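Local coordinates for probable transcriptional regulator (Vibrio vulnificus, PDB 4GHJ), which probably binds DNA through a helix-turn-helix domain of the XRE family and so regulates transcription, at residues B[48-59]-B[81-89]. Residues are numbered along the deposited sequence; the frame is centred on the assembly and turned at random. Where two conformers were deposited one is given.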
loop_
_atom_site.group_PDB
_atom_site.type_symbol
_atom_site.label_atom_id
_atom_site.label_comp_id
_atom_site.label_asym_id
_atom_site.label_seq_id
_atom_site.Cartn_x
_atom_site.Cartn_y
_atom_site.Cartn_z
ATOM N N ARG B 48 -3.678 7.705 -18.447
ATOM C CA ARG B 48 -3.836 6.545 -19.333
ATOM C C ARG B 48 -5.174 6.571 -20.084
ATOM O O ARG B 48 -5.493 5.635 -20.813
ATOM C CB ARG B 48 -3.691 5.259 -18.505
ATOM C CG ARG B 48 -2.231 5.032 -18.114
ATOM C CD ARG B 48 -2.025 4.150 -16.897
ATOM N NE ARG B 48 -0.595 3.993 -16.723
ATOM C CZ ARG B 48 0.204 4.927 -16.225
ATOM N NH1 ARG B 48 -0.283 6.093 -15.792
ATOM N NH2 ARG B 48 1.496 4.694 -16.159
ATOM N N ASP B 49 -5.930 7.661 -19.898
ATOM C CA ASP B 49 -7.243 7.854 -20.511
ATOM C C ASP B 49 -8.257 6.804 -20.113
ATOM O O ASP B 49 -9.077 6.379 -20.930
ATOM C CB ASP B 49 -7.120 7.924 -22.029
ATOM C CG ASP B 49 -6.535 9.224 -22.493
ATOM O OD1 ASP B 49 -6.668 10.221 -21.747
ATOM O OD2 ASP B 49 -5.971 9.267 -23.612
ATOM N N LEU B 50 -8.212 6.391 -18.856
ATOM C CA LEU B 50 -9.125 5.369 -18.356
ATOM C C LEU B 50 -10.160 5.966 -17.432
ATOM O O LEU B 50 -9.888 6.958 -16.757
ATOM C CB LEU B 50 -8.348 4.284 -17.615
ATOM C CG LEU B 50 -7.528 3.277 -18.436
ATOM C CD1 LEU B 50 -6.593 2.459 -17.553
ATOM C CD2 LEU B 50 -8.445 2.348 -19.236
ATOM N N THR B 51 -11.358 5.390 -17.423
ATOM C CA THR B 51 -12.381 5.810 -16.464
ATOM C C THR B 51 -12.302 4.893 -15.221
ATOM O O THR B 51 -11.665 3.840 -15.276
ATOM C CB THR B 51 -13.780 5.678 -17.051
ATOM O OG1 THR B 51 -14.052 4.296 -17.307
ATOM C CG2 THR B 51 -13.916 6.488 -18.358
ATOM N N GLN B 52 -12.993 5.265 -14.137
ATOM C CA GLN B 52 -13.057 4.428 -12.932
ATOM C C GLN B 52 -13.737 3.096 -13.281
ATOM O O GLN B 52 -13.306 2.033 -12.824
ATOM C CB GLN B 52 -13.791 5.116 -11.781
ATOM C CG GLN B 52 -13.031 6.271 -11.164
ATOM C CD GLN B 52 -13.738 6.892 -10.004
ATOM O OE1 GLN B 52 -14.972 6.842 -9.902
ATOM N NE2 GLN B 52 -12.969 7.520 -9.121
ATOM N N SER B 53 -14.790 3.170 -14.087
ATOM C CA SER B 53 -15.511 1.983 -14.535
ATOM C C SER B 53 -14.608 1.045 -15.307
ATOM O O SER B 53 -14.657 -0.152 -15.089
ATOM C CB SER B 53 -16.702 2.369 -15.406
ATOM O OG SER B 53 -17.613 3.140 -14.671
ATOM N N GLU B 54 -13.773 1.599 -16.195
ATOM C CA GLU B 54 -12.838 0.791 -17.018
ATOM C C GLU B 54 -11.729 0.105 -16.168
ATOM O O GLU B 54 -11.363 -1.037 -16.426
ATOM C CB GLU B 54 -12.215 1.646 -18.133
ATOM C CG GLU B 54 -13.230 2.072 -19.222
ATOM C CD GLU B 54 -12.733 3.197 -20.144
ATOM O OE1 GLU B 54 -11.715 3.851 -19.813
ATOM O OE2 GLU B 54 -13.377 3.435 -21.201
ATOM N N VAL B 55 -11.222 0.805 -15.155
ATOM C CA VAL B 55 -10.229 0.214 -14.242
ATOM C C VAL B 55 -10.874 -0.954 -13.482
ATOM O O VAL B 55 -10.310 -2.066 -13.403
ATOM C CB VAL B 55 -9.655 1.263 -13.284
ATOM C CG1 VAL B 55 -8.802 0.593 -12.179
ATOM C CG2 VAL B 55 -8.843 2.303 -14.069
ATOM N N ALA B 56 -12.077 -0.727 -12.970
ATOM C CA ALA B 56 -12.807 -1.766 -12.242
ATOM C C ALA B 56 -12.976 -2.983 -13.133
ATOM O O ALA B 56 -12.704 -4.090 -12.700
ATOM C CB ALA B 56 -14.166 -1.253 -11.784
ATOM N N GLU B 57 -13.435 -2.769 -14.372
ATOM C CA GLU B 57 -13.610 -3.858 -15.338
ATOM C C GLU B 57 -12.352 -4.687 -15.555
ATOM O O GLU B 57 -12.408 -5.919 -15.538
ATOM C CB GLU B 57 -14.096 -3.332 -16.702
ATOM C CG GLU B 57 -15.567 -3.178 -16.809
ATOM C CD GLU B 57 -16.008 -2.831 -18.238
ATOM O OE1 GLU B 57 -16.035 -1.626 -18.582
ATOM O OE2 GLU B 57 -16.338 -3.761 -18.991
ATOM N N ILE B 58 -11.238 -4.004 -15.816
ATOM C CA ILE B 58 -9.940 -4.665 -16.053
ATOM C C ILE B 58 -9.500 -5.471 -14.835
ATOM O O ILE B 58 -9.059 -6.626 -14.958
ATOM C CB ILE B 58 -8.848 -3.624 -16.423
ATOM C CG1 ILE B 58 -9.148 -2.971 -17.771
ATOM C CG2 ILE B 58 -7.447 -4.252 -16.482
ATOM C CD1 ILE B 58 -8.279 -1.744 -18.046
ATOM N N ALA B 59 -9.673 -4.886 -13.656
ATOM C CA ALA B 59 -9.256 -5.528 -12.421
ATOM C C ALA B 59 -10.275 -6.540 -11.892
ATOM O O ALA B 59 -9.969 -7.315 -10.987
ATOM C CB ALA B 59 -8.950 -4.475 -11.360
ATOM N N ALA B 81 -4.090 -4.717 -7.323
ATOM C CA ALA B 81 -4.938 -5.032 -8.479
ATOM C C ALA B 81 -5.150 -3.803 -9.360
ATOM O O ALA B 81 -5.174 -3.922 -10.579
ATOM C CB ALA B 81 -6.283 -5.579 -8.024
ATOM N N ILE B 82 -5.341 -2.633 -8.740
ATOM C CA ILE B 82 -5.504 -1.363 -9.478
ATOM C C ILE B 82 -4.213 -1.011 -10.199
ATOM O O ILE B 82 -4.249 -0.643 -11.379
ATOM C CB ILE B 82 -6.004 -0.219 -8.568
ATOM C CG1 ILE B 82 -7.421 -0.549 -8.063
ATOM C CG2 ILE B 82 -5.996 1.158 -9.291
ATOM C CD1 ILE B 82 -8.016 0.497 -7.045
ATOM N N LEU B 83 -3.074 -1.150 -9.517
ATOM C CA LEU B 83 -1.770 -0.927 -10.160
ATOM C C LEU B 83 -1.557 -1.866 -11.366
ATOM O O LEU B 83 -1.009 -1.439 -12.403
ATOM C CB LEU B 83 -0.621 -1.089 -9.182
ATOM C CG LEU B 83 -0.470 -0.057 -8.069
ATOM C CD1 LEU B 83 0.639 -0.514 -7.115
ATOM C CD2 LEU B 83 -0.184 1.306 -8.631
HETATM N N MSE B 84 -1.959 -3.124 -11.215
HETATM C CA MSE B 84 -1.851 -4.116 -12.297
HETATM C C MSE B 84 -2.713 -3.699 -13.505
HETATM O O MSE B 84 -2.283 -3.812 -14.650
HETATM C CB MSE B 84 -2.269 -5.497 -11.785
HETATM C CG MSE B 84 -1.318 -6.098 -10.732
HETATM SE SE MSE B 84 -2.026 -7.713 -9.905
HETATM C CE MSE B 84 -2.223 -8.802 -11.504
ATOM N N ALA B 85 -3.921 -3.199 -13.232
ATOM C CA ALA B 85 -4.829 -2.702 -14.287
ATOM C C ALA B 85 -4.214 -1.504 -15.038
ATOM O O ALA B 85 -4.444 -1.353 -16.198
ATOM C CB ALA B 85 -6.201 -2.329 -13.700
ATOM N N LEU B 86 -3.420 -0.678 -14.355
ATOM C CA LEU B 86 -2.753 0.474 -14.960
ATOM C C LEU B 86 -1.346 0.139 -15.512
ATOM O O LEU B 86 -0.634 1.024 -15.979
ATOM C CB LEU B 86 -2.637 1.590 -13.914
ATOM C CG LEU B 86 -3.938 2.117 -13.327
ATOM C CD1 LEU B 86 -3.663 3.063 -12.157
ATOM C CD2 LEU B 86 -4.754 2.805 -14.404
ATOM N N ASP B 87 -0.953 -1.132 -15.444
ATOM C CA ASP B 87 0.377 -1.584 -15.871
ATOM C C ASP B 87 1.448 -0.810 -15.079
ATOM O O ASP B 87 2.407 -0.276 -15.645
ATOM C CB ASP B 87 0.572 -1.403 -17.382
ATOM C CG ASP B 87 1.808 -2.124 -17.901
ATOM O OD1 ASP B 87 2.260 -3.115 -17.264
ATOM O OD2 ASP B 87 2.324 -1.709 -18.951
ATOM N N LEU B 88 1.246 -0.732 -13.765
ATOM C CA LEU B 88 2.158 -0.041 -12.840
ATOM C C LEU B 88 2.545 -0.953 -11.654
ATOM O O LEU B 88 2.993 -0.475 -10.612
ATOM C CB LEU B 88 1.486 1.242 -12.319
ATOM C CG LEU B 88 1.386 2.431 -13.273
ATOM C CD1 LEU B 88 0.602 3.601 -12.661
ATOM C CD2 LEU B 88 2.795 2.887 -13.663
ATOM N N THR B 89 2.400 -2.261 -11.830
ATOM C CA THR B 89 2.666 -3.221 -10.751
ATOM C C THR B 89 4.034 -3.041 -10.075
ATOM O O THR B 89 4.119 -3.082 -8.848
ATOM C CB THR B 89 2.540 -4.683 -11.248
ATOM O OG1 THR B 89 1.398 -4.812 -12.095
ATOM C CG2 THR B 89 2.439 -5.668 -10.039
HETATM O O HOH W 1 2.146 1.965 -17.227
#
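A85 on helix 76-85 meets helix 52-59 with its methyl group, which lies among three residues of that helix. Closest is I58: its CG2 branch, anti to the backbone N, comes within 3.6 Å of A85 CB. A59 faces the same methyl from the next position, CB to CB 4.2 Å, and the backbones come together here, the CA atoms of A59 and A85 being 5.6 Å apart. V55 divides its two methyls between neighbours. CG1 of V55, trans to the backbone N (chi1 170°), is directed at A85 CB and at I82 CG2, while V55 CG2 reaches L86 CD2 at 4.1 Å. L86 CD2 is also touched by L50, whose CD1 approaches to 3.7 Å as the two leucine side chains run antiparallel alongside each other.

Beyond this apolar seam R48 extends from CG to NE across L86 at about a right angle. Its NE makes a weak, bent hydrogen bond to L86 O (125° at the hydrogen). L88 CD1 sits over the middle of the R48 guanidinium, 3.7 Å from its plane, and a water at the edge accepts from NH2 and donates to D87 O. NH1 bonds to A44 O in helix 30-47, so the group links the end of that helix to the Schellman turn after helix 76-85, weakly at L86 O and through water at D87 O. L88 also packs against I96 of the second subunit.

The axes of 52-59 and 81-85 pass 8.8 Å apart with their N-to-C directions 103° to each other, and T51 and E54 close the start of helix 52-59 with a capping box. Helix 52-59 is followed by a turn and helix 63-69, consistent with the helix-turn-helix pair of XRE-family regulators; here its first helix packs against helix 76-85 in the compact all-helical domain.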